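Long-range contacts in uncharacterized protein, DUF633, LMOf2365_1472 (Listeria monocytogenes str. 4b F2365, PDB 3GNL), which is uncharacterized but is probably an S-adenosylmethionine-dependent methyltransferase that modifies N1 of an adenine in tRNA: residues A26-D31 against N80-I85; D31-P36 against A48-V53; N202-I207 against E223-I228. One frame throughout, in Å; residues are numbered along the deposited sequence.

Contacts 1 and 2 sit together in the Rossmann-like part of the chain, their centres 7 Å apart. They share Asp31, and both reach the same mixed sheet, where strands 23-28 and 45-52 are neighbours. Contact 2 is nested inside the loop closed by contact 1. Contact 1 lies on one face of strand 23-28, and contact 2 brings helix 34-41 onto strand 45-52. Contact 3 follows later in the chain, between helices 187-208 and 215-235. Its centre is 38 Å from contact 1 and 40 Å from contact 2, across the centre of the chain. The first two contacts thus belong to the probable methyltransferase fold, the third to a separate helical hairpin.

Contact 1 of 3, residues A26-D31 against N80-I85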
loop_
_atom_site.group_PDB
_atom_site.type_symbol
_atom_site.label_atom_id
_atom_site.label_comp_id
_atom_site.label_asym_id
_atom_site.label_seq_id
_atom_site.Cartn_x
_atom_site.Cartn_y
_atom_site.Cartn_z
ATOM N N ALA A 26 1.874 -12.697 -6.881
ATOM C CA ALA A 26 2.972 -12.792 -5.929
ATOM C C ALA A 26 2.715 -11.870 -4.751
ATOM O O ALA A 26 2.525 -10.666 -4.947
ATOM C CB ALA A 26 4.320 -12.490 -6.568
ATOM N N ASP A 27 2.702 -12.451 -3.551
ATOM C CA ASP A 27 2.482 -11.736 -2.312
ATOM C C ASP A 27 3.819 -11.580 -1.581
ATOM O O ASP A 27 4.323 -12.533 -0.970
ATOM C CB ASP A 27 1.460 -12.509 -1.448
ATOM C CG ASP A 27 1.023 -11.743 -0.220
ATOM O OD1 ASP A 27 1.322 -10.532 -0.158
ATOM O OD2 ASP A 27 0.376 -12.331 0.669
ATOM N N ILE A 28 4.335 -10.360 -1.604
ATOM C CA ILE A 28 5.660 -10.059 -1.081
ATOM C C ILE A 28 5.609 -9.772 0.402
ATOM O O ILE A 28 4.881 -8.857 0.826
ATOM C CB ILE A 28 6.212 -8.869 -1.814
ATOM C CG1 ILE A 28 6.069 -9.095 -3.319
ATOM C CG2 ILE A 28 7.649 -8.601 -1.348
ATOM C CD1 ILE A 28 6.923 -10.339 -3.909
ATOM N N GLY A 29 6.390 -10.478 1.205
ATOM C CA GLY A 29 6.236 -10.344 2.653
ATOM C C GLY A 29 4.882 -10.816 3.119
ATOM O O GLY A 29 4.210 -10.184 3.975
ATOM N N SER A 30 4.458 -11.955 2.591
ATOM C CA SER A 30 3.102 -12.455 2.852
ATOM C C SER A 30 2.864 -12.713 4.331
ATOM O O SER A 30 3.725 -13.288 5.031
ATOM C CB SER A 30 2.969 -13.782 2.113
ATOM O OG SER A 30 1.631 -14.226 2.168
ATOM N N ASP A 31 1.700 -12.313 4.820
ATOM C CA ASP A 31 1.327 -12.565 6.190
ATOM C C ASP A 31 0.857 -14.013 6.320
ATOM O O ASP A 31 -0.321 -14.279 6.059
ATOM C CB ASP A 31 0.212 -11.576 6.568
ATOM C CG ASP A 31 -0.130 -11.617 8.036
ATOM O OD1 ASP A 31 0.362 -12.518 8.763
ATOM O OD2 ASP A 31 -0.929 -10.753 8.460
ATOM N N ASN A 80 14.634 -11.416 -0.620
ATOM C CA ASN A 80 14.424 -10.003 -0.367
ATOM C C ASN A 80 13.562 -9.369 -1.462
ATOM O O ASN A 80 13.927 -9.338 -2.629
ATOM C CB ASN A 80 15.793 -9.328 -0.314
ATOM C CG ASN A 80 15.738 -7.942 0.301
ATOM O OD1 ASN A 80 14.768 -7.576 0.972
ATOM N ND2 ASN A 80 16.801 -7.159 0.075
ATOM N N GLY A 81 12.376 -8.888 -1.106
ATOM C CA GLY A 81 11.578 -8.144 -2.073
ATOM C C GLY A 81 11.156 -8.960 -3.286
ATOM O O GLY A 81 10.654 -10.066 -3.136
ATOM N N LEU A 82 11.338 -8.407 -4.477
ATOM C CA LEU A 82 10.939 -9.096 -5.721
ATOM C C LEU A 82 11.953 -10.144 -6.223
ATOM O O LEU A 82 11.720 -10.682 -7.306
ATOM C CB LEU A 82 10.559 -8.128 -6.842
ATOM C CG LEU A 82 9.548 -7.010 -6.508
ATOM C CD1 LEU A 82 9.133 -6.228 -7.720
ATOM C CD2 LEU A 82 8.323 -7.587 -5.753
ATOM N N ALA A 83 12.997 -10.418 -5.434
ATOM C CA ALA A 83 13.998 -11.497 -5.713
ATOM C C ALA A 83 13.303 -12.868 -5.774
ATOM O O ALA A 83 13.846 -13.834 -6.331
ATOM C CB ALA A 83 15.092 -11.512 -4.672
ATOM N N VAL A 84 12.093 -12.954 -5.235
ATOM C CA VAL A 84 11.386 -14.227 -5.238
ATOM C C VAL A 84 10.637 -14.465 -6.546
ATOM O O VAL A 84 10.111 -15.554 -6.761
ATOM C CB VAL A 84 10.433 -14.384 -4.019
ATOM C CG1 VAL A 84 11.202 -14.325 -2.694
ATOM C CG2 VAL A 84 9.233 -13.350 -4.098
ATOM N N ILE A 85 10.593 -13.473 -7.422
ATOM C CA ILE A 85 9.878 -13.570 -8.691
ATOM C C ILE A 85 10.863 -13.854 -9.815
ATOM O O ILE A 85 11.965 -13.315 -9.839
ATOM C CB ILE A 85 9.101 -12.265 -9.034
ATOM C CG1 ILE A 85 7.961 -12.020 -8.049
ATOM C CG2 ILE A 85 8.518 -12.312 -10.439
ATOM C CD1 ILE A 85 7.218 -10.724 -8.357
#
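Ile28 faces Gly81, with their CA atoms 6.3 Å apart, while Ala26 lies across from Ile85. Segment A26-D31 is the end of strand 23-28 followed by a type II beta turn from Asp27 to Ser30. Gly29 sits in that turn with a positive phi of 64°, which suits glycine. Segment N80-I85 is an irregular loop folded by two local backbone bonds, Ala83 N to Asn80 O and Ile85 N to Leu82 O.

The contact is apolar and centres on Ile28. Its CG1 stands beside the backbone N, and chi2 of -64° folds CD1 instead of extending it. Leu82 crosses Ile28 at about a right angle, and Leu82 CD2 touches Ile28 CD1 at 3.6 Å. The same Leu82 methyl also rests on Ile28 CG1. Val84 slides past Ile28 in the opposite direction, with Val84 CG2 at 3.8 Å from Ile28 CD1. The other branch, Ile28 CG2, packs on Gly81 O at 3.8 Å. Ile85 adds a second point, where its CD1 meets Ala26 CB at 3.8 Å. Within the turn, Ser30 OG donates to Asp27 OD2 over 2.7 Å. It approaches from above the carboxylate plane, 54° out of it.

A glycine-containing loop after the first strand of the fold is where class I methyltransferases usually bind their cofactor, so this turn probably borders that site. Lys114 NZ bonds Leu82 O and Ile85 O, and Arg77 bonds Val84 O, so side chains hold the loop's carbonyls. Strand 23-28 runs between strands 45-52 and 93-99. Ile28 also packs on Ile94 and Ile96 of the latter, while Asp27, whose side chain leaves on the other face, touches Leu35 and Pro36 of helix 34-41.

Contact 2 of 3, residues D31-P36 against A48-V53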
loop_
_atom_site.group_PDB
_atom_site.type_symbol
_atom_site.label_atom_id
_atom_site.label_comp_id
_atom_site.label_asym_id
_atom_site.label_seq_id
_atom_site.Cartn_x
_atom_site.Cartn_y
_atom_site.Cartn_z
ATOM N N ASP A 31 1.700 -12.313 4.820
ATOM C CA ASP A 31 1.327 -12.565 6.190
ATOM C C ASP A 31 0.857 -14.013 6.320
ATOM O O ASP A 31 -0.321 -14.279 6.059
ATOM C CB ASP A 31 0.212 -11.576 6.568
ATOM C CG ASP A 31 -0.130 -11.617 8.036
ATOM O OD1 ASP A 31 0.362 -12.518 8.763
ATOM O OD2 ASP A 31 -0.929 -10.753 8.460
ATOM N N HIS A 32 1.743 -14.945 6.711
ATOM C CA HIS A 32 1.406 -16.376 6.821
ATOM C C HIS A 32 0.827 -17.041 5.560
ATOM O O HIS A 32 0.305 -18.157 5.644
ATOM C CB HIS A 32 0.491 -16.651 7.996
ATOM C CG HIS A 32 1.103 -16.358 9.341
ATOM N ND1 HIS A 32 1.384 -15.079 9.768
ATOM C CD2 HIS A 32 1.452 -17.182 10.354
ATOM C CE1 HIS A 32 1.910 -15.129 10.986
ATOM N NE2 HIS A 32 1.945 -16.392 11.369
ATOM N N ALA A 33 0.988 -16.404 4.392
ATOM C CA ALA A 33 0.366 -16.877 3.160
ATOM C C ALA A 33 -1.160 -16.938 3.310
ATOM O O ALA A 33 -1.784 -17.662 2.515
ATOM C CB ALA A 33 0.938 -18.251 2.769
ATOM N N TYR A 34 -1.748 -16.231 4.277
ATOM C CA TYR A 34 -3.208 -16.272 4.442
ATOM C C TYR A 34 -3.889 -15.796 3.163
ATOM O O TYR A 34 -4.856 -16.449 2.673
ATOM C CB TYR A 34 -3.699 -15.365 5.579
ATOM C CG TYR A 34 -3.334 -15.765 6.977
ATOM C CD1 TYR A 34 -3.342 -17.094 7.367
ATOM C CD2 TYR A 34 -3.003 -14.793 7.912
ATOM C CE1 TYR A 34 -3.022 -17.458 8.689
ATOM C CE2 TYR A 34 -2.658 -15.148 9.231
ATOM C CZ TYR A 34 -2.670 -16.490 9.580
ATOM O OH TYR A 34 -2.343 -16.845 10.863
ATOM N N LEU A 35 -3.427 -14.663 2.638
ATOM C CA LEU A 35 -4.045 -14.103 1.434
ATOM C C LEU A 35 -3.908 -15.011 0.202
ATOM O O LEU A 35 -4.919 -15.280 -0.462
ATOM C CB LEU A 35 -3.586 -12.647 1.231
ATOM C CG LEU A 35 -4.067 -11.950 -0.040
ATOM C CD1 LEU A 35 -4.162 -10.425 0.179
ATOM C CD2 LEU A 35 -3.263 -12.261 -1.258
ATOM N N PRO A 36 -2.713 -15.544 -0.091
ATOM C CA PRO A 36 -2.568 -16.507 -1.196
ATOM C C PRO A 36 -3.456 -17.699 -1.017
ATOM O O PRO A 36 -4.084 -18.150 -1.990
ATOM C CB PRO A 36 -1.110 -16.911 -1.105
ATOM C CG PRO A 36 -0.417 -15.694 -0.524
ATOM C CD PRO A 36 -1.412 -15.116 0.450
ATOM N N ALA A 48 0.063 -18.767 -6.763
ATOM C CA ALA A 48 0.684 -17.703 -5.975
ATOM C C ALA A 48 2.111 -18.027 -5.598
ATOM O O ALA A 48 2.428 -19.176 -5.282
ATOM C CB ALA A 48 -0.098 -17.447 -4.725
ATOM N N ILE A 49 2.955 -17.007 -5.575
ATOM C CA ILE A 49 4.237 -17.018 -4.854
ATOM C C ILE A 49 3.996 -16.291 -3.531
ATOM O O ILE A 49 3.440 -15.179 -3.535
ATOM C CB ILE A 49 5.320 -16.259 -5.633
ATOM C CG1 ILE A 49 5.579 -16.941 -7.003
ATOM C CG2 ILE A 49 6.597 -16.129 -4.813
ATOM C CD1 ILE A 49 6.394 -16.058 -7.995
ATOM N N ALA A 50 4.363 -16.915 -2.424
ATOM C CA ALA A 50 4.397 -16.217 -1.143
ATOM C C ALA A 50 5.849 -15.946 -0.783
ATOM O O ALA A 50 6.601 -16.877 -0.463
ATOM C CB ALA A 50 3.691 -17.027 -0.086
ATOM N N GLY A 51 6.258 -14.675 -0.841
ATOM C CA GLY A 51 7.660 -14.309 -0.549
ATOM C C GLY A 51 7.893 -13.983 0.910
ATOM O O GLY A 51 7.049 -13.406 1.566
ATOM N N GLU A 52 9.038 -14.370 1.475
ATOM C CA GLU A 52 9.388 -14.023 2.835
ATOM C C GLU A 52 10.871 -13.756 2.860
ATOM O O GLU A 52 11.597 -14.353 2.081
ATOM C CB GLU A 52 9.053 -15.139 3.842
ATOM C CG GLU A 52 7.597 -15.614 3.763
ATOM C CD GLU A 52 6.643 -14.615 4.313
ATOM O OE1 GLU A 52 7.063 -13.597 4.887
ATOM O OE2 GLU A 52 5.416 -14.857 4.150
ATOM N N VAL A 53 11.324 -12.852 3.740
ATOM C CA VAL A 53 12.753 -12.539 3.784
ATOM C C VAL A 53 13.522 -13.260 4.897
ATOM O O VAL A 53 14.712 -13.516 4.738
ATOM C CB VAL A 53 13.014 -11.010 3.665
ATOM C CG1 VAL A 53 12.516 -10.294 4.899
ATOM C CG2 VAL A 53 14.500 -10.723 3.465
#
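Ala33 reaches Ala50 through a left-handed backbone, with phi of 55° at His32 and 59° at Ala33. These values make a type I' beta turn from Asp31 to Tyr34, closed by Tyr34 N to Asp31 O. Ala33 is then the N-cap of helix 34-41. Ala33 CB meets Ala50 CB at 4.2 Å. One turn further, Pro36 turns the CB-CG part of its ring to the strand. Its CB touches Ala48 CB at 3.8 Å, and Pro36 CG lies 4.3 Å from Ala50 CB. The small alanines let the helix start come close to the strand.

The turn is also braced from within. His32 ND1 donates to Asp31 OD1 over 2.9 Å, close to the imidazole plane. His32 CB lies over the centre of the Tyr34 ring, 3.5 Å above its plane.

This is helix packing within the beta-alpha-beta unit of strand 23-28, helix 34-41 and strand 45-52. Ala33, just before the helix, also touches Val65 of helix 55-67, and Leu35 touches Val15 and Ala16 of helix 10-16. Strand 45-52 is hydrogen-bonded to strands 23-28 and 74-78.

Contact 3 of 3, residues N202-I207 against E223-I228; sequences NIIQTI and ELEHKI
A helical hairpin near the C-terminus holds this contact, where Ile204 of helix 187-208 packs on Leu224 of helix 215-235. The two segments run antiparallel, with 156° between their directions and a closest axis approach of 10.2 Å. The CA atoms of Ile204 and Leu224 are 7.1 Å apart. The hairpin stands away from the sheet, consistent with the C-terminal helical region of the tRNA (adenine-N1)-methyltransferase family.

Ile204 has the largest share of the packing, with Leu224 close behind. Ile204 CG1 stands beside the backbone N, and chi2 of 168° puts CD1 at full extension, where it meets Ile228, Leu224 and Glu225. Ile204 CD1 meets Ile228 CD1 tip to tip at 3.6 Å. It also lies 3.8 Å from Leu224 CB. Ile204 CD1 also touches Glu225 CG at 3.8 Å. Ile204 and Leu224 slide past each other in opposite directions, which brings Ile204 CG1 against Leu224 CD1 as well. Ile203 crosses Leu224 at about a right angle, and its CG2 meets Leu224 CD1 at 3.6 Å.

Each helix also has local bonds. Thr206 OG1 donates to Asn202 O over 3.2 Å, from above the carbonyl plane. The same oxygen takes the helical bond from Thr206 N. Lys227 NZ and Glu223 OE2 form only a long salt bridge. Trp200 of helix 187-208 touches Leu224 and Ile228, and Ile221 of helix 215-235 meets Ile204 and Ile207.

The joint rests on methyl and methylene contacts between the segments. Glu225 lends its aliphatic CG, while its chain runs on extended to an exposed end. Such a seam is held by dispersion and the burial of apolar surface, and the hydrogen bonds and the long salt bridge described stay within one helix.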
loop_
_atom_site.group_PDB
_atom_site.type_symbol
_atom_site.label_atom_id
_atom_site.label_comp_id
_atom_site.label_asym_id
_atom_site.label_seq_id
_atom_site.Cartn_x
_atom_site.Cartn_y
_atom_site.Cartn_z
ATOM N N ASN A 202 -2.202 22.155 16.192
ATOM C CA ASN A 202 -1.757 22.187 17.587
ATOM C C ASN A 202 -0.240 22.295 17.699
ATOM O O ASN A 202 0.287 22.995 18.584
ATOM C CB ASN A 202 -2.274 20.977 18.367
ATOM C CG ASN A 202 -3.801 20.965 18.530
ATOM O OD1 ASN A 202 -4.461 21.981 18.379
ATOM N ND2 ASN A 202 -4.336 19.805 18.864
ATOM N N ILE A 203 0.487 21.616 16.803
ATOM C CA ILE A 203 1.933 21.644 16.843
ATOM C C ILE A 203 2.386 23.063 16.537
ATOM O O ILE A 203 3.323 23.548 17.166
ATOM C CB ILE A 203 2.573 20.658 15.838
ATOM C CG1 ILE A 203 2.241 19.220 16.257
ATOM C CG2 ILE A 203 4.126 20.819 15.768
ATOM C CD1 ILE A 203 2.585 18.229 15.146
ATOM N N ILE A 204 1.801 23.691 15.527
ATOM C CA ILE A 204 2.195 25.086 15.244
ATOM C C ILE A 204 2.065 25.974 16.468
ATOM O O ILE A 204 2.995 26.755 16.754
ATOM C CB ILE A 204 1.385 25.684 14.092
ATOM C CG1 ILE A 204 1.817 25.006 12.792
ATOM C CG2 ILE A 204 1.657 27.191 13.965
ATOM C CD1 ILE A 204 0.916 25.294 11.654
ATOM N N GLN A 205 0.950 25.849 17.166
ATOM C CA GLN A 205 0.720 26.686 18.361
ATOM C C GLN A 205 1.796 26.392 19.418
ATOM O O GLN A 205 2.418 27.309 19.962
ATOM C CB GLN A 205 -0.710 26.526 18.868
ATOM C CG GLN A 205 -0.895 27.007 20.352
ATOM C CD GLN A 205 -2.083 27.922 20.624
ATOM O OE1 GLN A 205 -1.917 29.142 20.834
ATOM N NE2 GLN A 205 -3.273 27.345 20.682
ATOM N N THR A 206 2.114 25.117 19.641
ATOM C CA THR A 206 3.120 24.719 20.629
ATOM C C THR A 206 4.484 25.320 20.285
ATOM O O THR A 206 5.179 25.857 21.161
ATOM C CB THR A 206 3.213 23.205 20.724
ATOM O OG1 THR A 206 1.979 22.723 21.256
ATOM C CG2 THR A 206 4.372 22.776 21.589
ATOM N N ILE A 207 4.863 25.280 19.011
ATOM C CA ILE A 207 6.169 25.807 18.652
ATOM C C ILE A 207 6.206 27.334 18.757
ATOM O O ILE A 207 7.199 27.887 19.259
ATOM C CB ILE A 207 6.544 25.394 17.216
ATOM C CG1 ILE A 207 6.735 23.874 17.173
ATOM C CG2 ILE A 207 7.852 26.125 16.755
ATOM C CD1 ILE A 207 6.829 23.361 15.735
ATOM N N GLU A 223 6.022 24.063 6.717
ATOM C CA GLU A 223 5.609 22.739 6.249
ATOM C C GLU A 223 4.225 22.352 6.805
ATOM O O GLU A 223 3.345 21.919 6.068
ATOM C CB GLU A 223 6.636 21.653 6.566
ATOM C CG GLU A 223 6.077 20.272 6.170
ATOM C CD GLU A 223 7.118 19.183 5.982
ATOM O OE1 GLU A 223 7.837 18.854 6.959
ATOM O OE2 GLU A 223 7.174 18.617 4.854
ATOM N N LEU A 224 4.027 22.540 8.106
ATOM C CA LEU A 224 2.739 22.221 8.717
ATOM C C LEU A 224 1.611 23.094 8.149
ATOM O O LEU A 224 0.480 22.617 7.917
ATOM C CB LEU A 224 2.823 22.374 10.243
ATOM C CG LEU A 224 3.724 21.364 10.938
ATOM C CD1 LEU A 224 4.026 21.884 12.349
ATOM C CD2 LEU A 224 3.081 19.988 11.001
ATOM N N GLU A 225 1.872 24.391 7.925
ATOM C CA GLU A 225 0.861 25.256 7.292
ATOM C C GLU A 225 0.435 24.733 5.912
ATOM O O GLU A 225 -0.749 24.784 5.587
ATOM C CB GLU A 225 1.331 26.713 7.176
ATOM C CG GLU A 225 1.380 27.430 8.538
ATOM C CD GLU A 225 2.134 28.767 8.485
ATOM O OE1 GLU A 225 2.980 28.967 7.587
ATOM O OE2 GLU A 225 1.877 29.601 9.374
ATOM N N HIS A 226 1.411 24.244 5.159
ATOM C CA HIS A 226 1.178 23.701 3.804
ATOM C C HIS A 226 0.287 22.464 3.886
ATOM O O HIS A 226 -0.688 22.324 3.123
ATOM C CB HIS A 226 2.512 23.332 3.130
ATOM C CG HIS A 226 2.378 22.730 1.755
ATOM N ND1 HIS A 226 1.683 23.340 0.726
ATOM C CD2 HIS A 226 2.912 21.599 1.223
ATOM C CE1 HIS A 226 1.766 22.597 -0.368
ATOM N NE2 HIS A 226 2.511 21.538 -0.096
ATOM N N LYS A 227 0.610 21.580 4.828
ATOM C CA LYS A 227 -0.200 20.394 4.997
ATOM C C LYS A 227 -1.624 20.699 5.443
ATOM O O LYS A 227 -2.586 20.122 4.933
ATOM C CB LYS A 227 0.443 19.403 5.967
ATOM C CG LYS A 227 1.808 18.823 5.537
ATOM C CD LYS A 227 2.184 17.787 6.595
ATOM C CE LYS A 227 3.648 17.689 6.817
ATOM N NZ LYS A 227 4.188 16.445 6.261
ATOM N N ILE A 228 -1.781 21.628 6.381
ATOM C CA ILE A 228 -3.123 22.019 6.812
ATOM C C ILE A 228 -3.925 22.619 5.626
ATOM O O ILE A 228 -5.096 22.324 5.456
ATOM C CB ILE A 228 -3.048 23.062 8.015
ATOM C CG1 ILE A 228 -2.462 22.423 9.274
ATOM C CG2 ILE A 228 -4.375 23.723 8.283
ATOM C CD1 ILE A 228 -1.875 23.506 10.200
#